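Local coordinates for nitroreductase family protein (Lactobacillus plantarum, PDB 4QLX), which uses FMN to reduce the carbon-carbon double bond of an enone fatty acid, a step in the saturation of polyunsaturated fatty acids, at residues A6-L10 with V11-L15; H100-Y103 with R104-N108. One frame throughout, in Å; residues are numbered along the deposited sequence.

Contact 1. Residues A6-L10 with V11-L15; sequences AVKNL and VNNDL
L10 meets N13 three residues further on. Its CD1 methyl lies 3.5 Å from N13 OD1, and the two side chains cross at a slant. N13 has its CG anti to the backbone N (chi1 -166°), which puts OD1 beside L10 and ND2 on the side of K8. The lysine comes to the other end of the same amide: K8 CD is 3.9 Å from N13 ND2, and the two chains cross at about a right angle. K8 then bends at its last torsion (chi4 -88°), and its NZ forms a salt bridge with D14 of the second subunit. The N13 amide is also held from that subunit, ND2 by D14 and OD1 by the backbone N of A16. A water spans L10, donating to N9 O at 2.7 Å and accepting from V11 N at 2.6 Å. Further on, N12 OD1 accepts from D14 N at 3.3 Å, an Asx turn, while N12 ND2 binds D17. D14 is the N-cap of helix 15-20. The chemistry is that of a subunit interface: a buried amide has both ends satisfied across it, and a lysine charge is paired there too.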
ATOM      1  N   ALA A   6      -0.611 -23.349   1.149  1.00 49.93           N
ATOM      2  CA  ALA A   6       0.494 -23.411   2.114  1.00 49.63           C
ATOM      3  C   ALA A   6       1.125 -24.810   2.022  1.00 48.46           C
ATOM      4  O   ALA A   6       0.539 -25.768   2.504  1.00 50.95           O
ATOM      5  CB  ALA A   6       0.013 -23.114   3.521  1.00 51.31           C
ATOM      6  N   VAL A   7       2.351 -24.937   1.507  1.00 48.29           N
ATOM      7  CA  VAL A   7       3.396 -23.932   1.659  1.00 52.86           C
ATOM      8  C   VAL A   7       3.725 -22.993   0.484  1.00 49.72           C
ATOM      9  O   VAL A   7       4.801 -23.070  -0.115  1.00 41.20           O
ATOM     10  CB  VAL A   7       4.718 -24.635   2.069  1.00 54.51           C
ATOM     11  CG1 VAL A   7       5.679 -23.645   2.759  1.00 50.10           C
ATOM     12  CG2 VAL A   7       4.416 -25.830   2.975  1.00 53.58           C
ATOM     13  N   LYS A   8       2.801 -22.089   0.181  1.00 48.54           N
ATOM     14  CA  LYS A   8       3.203 -20.748  -0.215  1.00 44.30           C
ATOM     15  C   LYS A   8       3.028 -19.957   1.076  1.00 42.73           C
ATOM     16  O   LYS A   8       3.329 -18.766   1.152  1.00 42.16           O
ATOM     17  CB  LYS A   8       2.363 -20.182  -1.364  1.00 41.61           C
ATOM     18  CG  LYS A   8       2.855 -20.547  -2.769  1.00 40.95           C
ATOM     19  CD  LYS A   8       1.703 -20.410  -3.767  1.00 36.86           C
ATOM     20  CE  LYS A   8       2.116 -20.735  -5.195  1.00 38.62           C
ATOM     21  NZ  LYS A   8       2.650 -19.548  -5.936  1.00 31.51           N
ATOM     22  N   ASN A   9       2.538 -20.675   2.088  1.00 40.39           N
ATOM     23  CA  ASN A   9       2.244 -20.164   3.426  1.00 38.70           C
ATOM     24  C   ASN A   9       1.086 -19.150   3.432  1.00 38.90           C
ATOM     25  O   ASN A   9       0.923 -18.391   4.389  1.00 38.71           O
ATOM     26  CB  ASN A   9       3.498 -19.556   4.073  1.00 40.57           C
ATOM     27  CG  ASN A   9       3.339 -19.360   5.581  1.00 41.78           C
ATOM     28  OD1 ASN A   9       3.158 -20.331   6.325  1.00 43.64           O
ATOM     29  ND2 ASN A   9       3.397 -18.101   6.036  1.00 30.90           N
ATOM     30  N   LEU A  10       0.279 -19.158   2.370  1.00 36.71           N
ATOM     31  CA  LEU A  10      -0.927 -18.330   2.300  1.00 32.46           C
ATOM     32  C   LEU A  10      -2.162 -19.212   2.190  1.00 36.68           C
ATOM     33  O   LEU A  10      -2.381 -19.805   1.145  1.00 33.26           O
ATOM     34  CB  LEU A  10      -0.869 -17.377   1.105  1.00 30.04           C
ATOM     35  CG  LEU A  10       0.322 -16.422   1.024  1.00 28.70           C
ATOM     36  CD1 LEU A  10       0.048 -15.335  -0.009  1.00 24.55           C
ATOM     37  CD2 LEU A  10       0.615 -15.802   2.382  1.00 28.58           C
ATOM     38  N   VAL A  11      -2.969 -19.302   3.247  1.00 29.84           N
ATOM     39  CA  VAL A  11      -4.133 -20.183   3.214  1.00 30.48           C
ATOM     40  C   VAL A  11      -5.299 -19.592   2.389  1.00 33.04           C
ATOM     41  O   VAL A  11      -6.169 -20.322   1.931  1.00 34.14           O
ATOM     42  CB  VAL A  11      -4.619 -20.526   4.642  1.00 34.36           C
ATOM     43  CG1 VAL A  11      -5.288 -19.329   5.299  1.00 27.97           C
ATOM     44  CG2 VAL A  11      -5.552 -21.736   4.611  1.00 34.86           C
ATOM     45  N   ASN A  12      -5.321 -18.278   2.202  1.00 26.47           N
ATOM     46  CA  ASN A  12      -6.186 -17.701   1.187  1.00 24.53           C
ATOM     47  C   ASN A  12      -5.287 -17.041   0.147  1.00 24.89           C
ATOM     48  O   ASN A  12      -4.800 -15.932   0.342  1.00 22.12           O
ATOM     49  CB  ASN A  12      -7.188 -16.706   1.791  1.00 19.35           C
ATOM     50  CG  ASN A  12      -8.161 -16.140   0.753  1.00 24.11           C
ATOM     51  OD1 ASN A  12      -8.114 -16.495  -0.425  1.00 24.66           O
ATOM     52  ND2 ASN A  12      -9.055 -15.262   1.196  1.00 22.31           N
ATOM     53  N   ASN A  13      -5.063 -17.750  -0.950  1.00 25.93           N
ATOM     54  CA  ASN A  13      -4.135 -17.304  -1.984  1.00 27.66           C
ATOM     55  C   ASN A  13      -4.872 -16.798  -3.219  1.00 24.49           C
ATOM     56  O   ASN A  13      -4.284 -16.648  -4.284  1.00 21.98           O
ATOM     57  CB  ASN A  13      -3.186 -18.442  -2.348  1.00 24.68           C
ATOM     58  CG  ASN A  13      -1.992 -17.977  -3.146  1.00 23.19           C
ATOM     59  OD1 ASN A  13      -1.348 -16.997  -2.793  1.00 22.11           O
ATOM     60  ND2 ASN A  13      -1.707 -18.666  -4.243  1.00 23.66           N
ATOM     61  N   ASP A  14      -6.170 -16.539  -3.056  1.00 24.47           N
ATOM     62  CA  ASP A  14      -7.020 -15.968  -4.102  1.00 23.38           C
ATOM     63  C   ASP A  14      -6.922 -14.432  -4.085  1.00 23.52           C
ATOM     64  O   ASP A  14      -7.541 -13.790  -3.253  1.00 21.06           O
ATOM     65  CB  ASP A  14      -8.474 -16.440  -3.888  1.00 26.40           C
ATOM     66  CG  ASP A  14      -9.445 -15.927  -4.950  1.00 29.20           C
ATOM     67  OD1 ASP A  14      -9.156 -14.925  -5.636  1.00 27.34           O
ATOM     68  OD2 ASP A  14     -10.540 -16.533  -5.076  1.00 33.67           O
ATOM     69  N   LEU A  15      -6.153 -13.855  -5.010  1.00 21.32           N
ATOM     70  CA  LEU A  15      -5.893 -12.410  -4.998  1.00 20.71           C
ATOM     71  C   LEU A  15      -7.170 -11.570  -5.043  1.00 21.78           C
ATOM     72  O   LEU A  15      -7.326 -10.625  -4.272  1.00 20.69           O
ATOM     73  CB  LEU A  15      -4.983 -12.023  -6.174  1.00 18.80           C
ATOM     74  CG  LEU A  15      -4.525 -10.561  -6.261  1.00 18.92           C
ATOM     75  CD1 LEU A  15      -3.166 -10.493  -6.864  1.00 23.10           C
ATOM     76  CD2 LEU A  15      -5.469  -9.702  -7.102  1.00 25.21           C
TER
HETATM   77  O   HOH W   1      -1.568 -18.717   5.380  1.00 30.42           O

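Contact 2. Residues H100-Y103 with R104-N108; sequences HYVY and RDVWN
Y103 and W107, one helical turn apart, meet through their rings. W107 CD1 sits over one face of the Y103 ring, offset toward its rim, and is 3.6 Å from Y103 CE1. The planes are inclined at 45°, an oblique pair with centroids 4.9 Å apart. Y103 has CG anti to its own N (chi1 -169°), whereas W107 has CG beside its N (chi1 -78°); these different settings bring the rings together. On an adjoining side of the helix V102 CG2 touches V106 CG2 at 4.0 Å.

Helical backbone bonds set the spacing of both pairs. V106 N donates to V102 O at 2.9 Å, and W107 N to Y103 O at 3.1 Å. V102 is the N-cap. Three waters donate to Y101 O and link it to the first turn: one accepts from R104 N, one from D105 N, and the third also donates to D105 OD2.

W107 touches the bound 10-oxooctadecanoic acid, and its NE1 donates to C53 O. W107 is the pocket residue; Y103 stands behind it, one shell further out. With an alanine in place of Y103, the face under W107 CD1 would be gone, and the indole would probably be freer to shift beside the bound fatty acid.

The segments span the start of helix 103-112, which follows the loop after strand 89-96. Y103 packs on I124, F128 and L129 of helix 118-133, and also on C53 and L55 of a loop.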
ATOM      1  N   HIS A 100      18.204   6.577   5.789  1.00 19.85           N
ATOM      2  CA  HIS A 100      19.163   6.889   4.724  1.00 24.65           C
ATOM      3  C   HIS A 100      20.601   6.955   5.234  1.00 23.37           C
ATOM      4  O   HIS A 100      21.527   7.158   4.452  1.00 24.49           O
ATOM      5  CB  HIS A 100      18.806   8.220   4.052  1.00 21.31           C
ATOM      6  CG  HIS A 100      18.768   9.373   5.000  1.00 22.70           C
ATOM      7  ND1 HIS A 100      17.796   9.503   5.971  1.00 26.50           N
ATOM      8  CD2 HIS A 100      19.584  10.443   5.141  1.00 26.93           C
ATOM      9  CE1 HIS A 100      18.007  10.610   6.659  1.00 28.01           C
ATOM     10  NE2 HIS A 100      19.085  11.202   6.171  1.00 26.55           N
ATOM     11  N   TYR A 101      20.787   6.790   6.540  1.00 27.67           N
ATOM     12  CA  TYR A 101      22.130   6.809   7.114  1.00 31.86           C
ATOM     13  C   TYR A 101      22.987   5.682   6.520  1.00 30.57           C
ATOM     14  O   TYR A 101      24.205   5.807   6.431  1.00 30.88           O
ATOM     15  CB  TYR A 101      22.076   6.691   8.648  1.00 26.57           C
ATOM     16  CG  TYR A 101      21.677   7.970   9.383  1.00 27.41           C
ATOM     17  CD1 TYR A 101      21.279   9.107   8.690  1.00 27.58           C
ATOM     18  CD2 TYR A 101      21.723   8.039  10.770  1.00 28.44           C
ATOM     19  CE1 TYR A 101      20.919  10.275   9.359  1.00 27.02           C
ATOM     20  CE2 TYR A 101      21.366   9.206  11.454  1.00 27.78           C
ATOM     21  CZ  TYR A 101      20.962  10.320  10.742  1.00 32.24           C
ATOM     22  OH  TYR A 101      20.601  11.484  11.412  1.00 28.68           O
ATOM     23  N   VAL A 102      22.349   4.587   6.104  1.00 27.25           N
ATOM     24  CA  VAL A 102      23.091   3.446   5.560  1.00 30.37           C
ATOM     25  C   VAL A 102      23.071   3.385   4.031  1.00 29.64           C
ATOM     26  O   VAL A 102      23.527   2.402   3.451  1.00 30.86           O
ATOM     27  CB  VAL A 102      22.541   2.099   6.096  1.00 28.22           C
ATOM     28  CG1 VAL A 102      22.831   1.954   7.578  1.00 31.88           C
ATOM     29  CG2 VAL A 102      21.067   1.989   5.833  1.00 25.04           C
ATOM     30  N   TYR A 103      22.561   4.438   3.394  1.00 25.01           N
ATOM     31  CA  TYR A 103      22.352   4.462   1.944  1.00 24.30           C
ATOM     32  C   TYR A 103      23.589   3.988   1.179  1.00 28.18           C
ATOM     33  O   TYR A 103      23.521   3.028   0.411  1.00 24.96           O
ATOM     34  CB  TYR A 103      21.959   5.875   1.485  1.00 24.39           C
ATOM     35  CG  TYR A 103      21.471   5.963   0.044  1.00 25.80           C
ATOM     36  CD1 TYR A 103      22.330   5.728  -1.031  1.00 26.44           C
ATOM     37  CD2 TYR A 103      20.169   6.308  -0.240  1.00 21.50           C
ATOM     38  CE1 TYR A 103      21.883   5.809  -2.346  1.00 24.78           C
ATOM     39  CE2 TYR A 103      19.715   6.394  -1.543  1.00 23.31           C
ATOM     40  CZ  TYR A 103      20.574   6.144  -2.591  1.00 26.99           C
ATOM     41  OH  TYR A 103      20.111   6.225  -3.880  1.00 29.39           O
ATOM     42  N   ARG A 104      24.718   4.657   1.402  1.00 28.10           N
ATOM     43  CA  ARG A 104      25.931   4.383   0.631  1.00 33.25           C
ATOM     44  C   ARG A 104      26.428   2.945   0.798  1.00 32.72           C
ATOM     45  O   ARG A 104      26.862   2.320  -0.166  1.00 33.15           O
ATOM     46  CB  ARG A 104      27.040   5.365   1.021  1.00 31.14           C
ATOM     47  CG  ARG A 104      28.339   5.159   0.241  1.00 36.34           C
ATOM     48  CD  ARG A 104      29.387   6.169   0.656  1.00 36.23           C
ATOM     49  NE  ARG A 104      28.893   7.540   0.564  1.00 38.19           N
ATOM     50  CZ  ARG A 104      28.912   8.263  -0.553  1.00 43.28           C
ATOM     51  NH1 ARG A 104      29.393   7.744  -1.678  1.00 39.68           N
ATOM     52  NH2 ARG A 104      28.446   9.505  -0.547  1.00 47.97           N
ATOM     53  N   ASP A 105      26.360   2.425   2.020  1.00 33.61           N
ATOM     54  CA  ASP A 105      26.834   1.070   2.313  1.00 36.06           C
ATOM     55  C   ASP A 105      25.937   0.026   1.664  1.00 33.46           C
ATOM     56  O   ASP A 105      26.406  -0.947   1.067  1.00 36.58           O
ATOM     57  CB  ASP A 105      26.885   0.831   3.825  1.00 37.70           C
ATOM     58  CG  ASP A 105      28.017   1.579   4.494  1.00 44.92           C
ATOM     59  OD1 ASP A 105      29.056   1.796   3.834  1.00 42.33           O
ATOM     60  OD2 ASP A 105      27.869   1.945   5.678  1.00 51.51           O
ATOM     61  N   VAL A 106      24.639   0.246   1.808  1.00 33.27           N
ATOM     62  CA  VAL A 106      23.616  -0.618   1.241  1.00 32.24           C
ATOM     63  C   VAL A 106      23.708  -0.777  -0.287  1.00 35.39           C
ATOM     64  O   VAL A 106      23.663  -1.899  -0.806  1.00 33.06           O
ATOM     65  CB  VAL A 106      22.227  -0.089   1.630  1.00 31.86           C
ATOM     66  CG1 VAL A 106      21.220  -0.304   0.531  1.00 31.70           C
ATOM     67  CG2 VAL A 106      21.770  -0.735   2.939  1.00 32.86           C
ATOM     68  N   TRP A 107      23.843   0.326  -1.016  1.00 27.90           N
ATOM     69  CA  TRP A 107      23.922   0.210  -2.464  1.00 28.79           C
ATOM     70  C   TRP A 107      25.334  -0.235  -2.903  1.00 30.55           C
ATOM     71  O   TRP A 107      25.501  -0.825  -3.972  1.00 27.51           O
ATOM     72  CB  TRP A 107      23.465   1.519  -3.124  1.00 26.28           C
ATOM     73  CG  TRP A 107      21.964   1.557  -3.084  1.00 24.30           C
ATOM     74  CD1 TRP A 107      21.170   2.289  -2.238  1.00 26.55           C
ATOM     75  CD2 TRP A 107      21.078   0.755  -3.870  1.00 24.48           C
ATOM     76  NE1 TRP A 107      19.834   2.002  -2.471  1.00 23.62           N
ATOM     77  CE2 TRP A 107      19.756   1.059  -3.468  1.00 22.12           C
ATOM     78  CE3 TRP A 107      21.272  -0.190  -4.889  1.00 20.90           C
ATOM     79  CZ2 TRP A 107      18.646   0.465  -4.050  1.00 21.73           C
ATOM     80  CZ3 TRP A 107      20.167  -0.789  -5.456  1.00 24.99           C
ATOM     81  CH2 TRP A 107      18.870  -0.455  -5.043  1.00 23.32           C
ATOM     82  N   ASN A 108      26.335  -0.022  -2.053  1.00 30.83           N
ATOM     83  CA  ASN A 108      27.657  -0.594  -2.319  1.00 33.28           C
ATOM     84  C   ASN A 108      27.633  -2.123  -2.229  1.00 34.53           C
ATOM     85  O   ASN A 108      28.377  -2.801  -2.937  1.00 33.77           O
ATOM     86  CB  ASN A 108      28.708  -0.038  -1.355  1.00 32.58           C
ATOM     87  CG  ASN A 108      29.194   1.346  -1.752  1.00 36.06           C
ATOM     88  OD1 ASN A 108      29.131   1.728  -2.920  1.00 40.69           O
ATOM     89  ND2 ASN A 108      29.682   2.107  -0.777  1.00 36.03           N
TER
HETATM   90  O   HOH W   2      25.171   6.489   3.366  1.00 31.97           O
HETATM   91  O   HOH W   3      26.313   4.454   4.460  1.00 33.43           O
HETATM   92  O   HOH W   4      26.580   3.677   6.975  1.00 35.46           O

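From the N terminus, contact 1 comes first, in the loop that leads into helix 15-20. Contact 2 follows much later, where the chain leaves strand 89-96 and enters helix 103-112. Each is local, between adjoining segments of one continuous stretch, so neither closes a long loop. They stand in series and neither nest nor cross. The centres of contact 1 and contact 2 are about 34 Å apart. Their nearest atoms are about 24 Å apart, so they do not touch. Contact 1 ties the N-terminal loop to the second subunit and to helix 36-46. Contact 2 joins helix 103-112 to helix 118-133 at the fatty-acid pocket. Both lie at helix starts, one at the dimer interface and the other beside bound ligand.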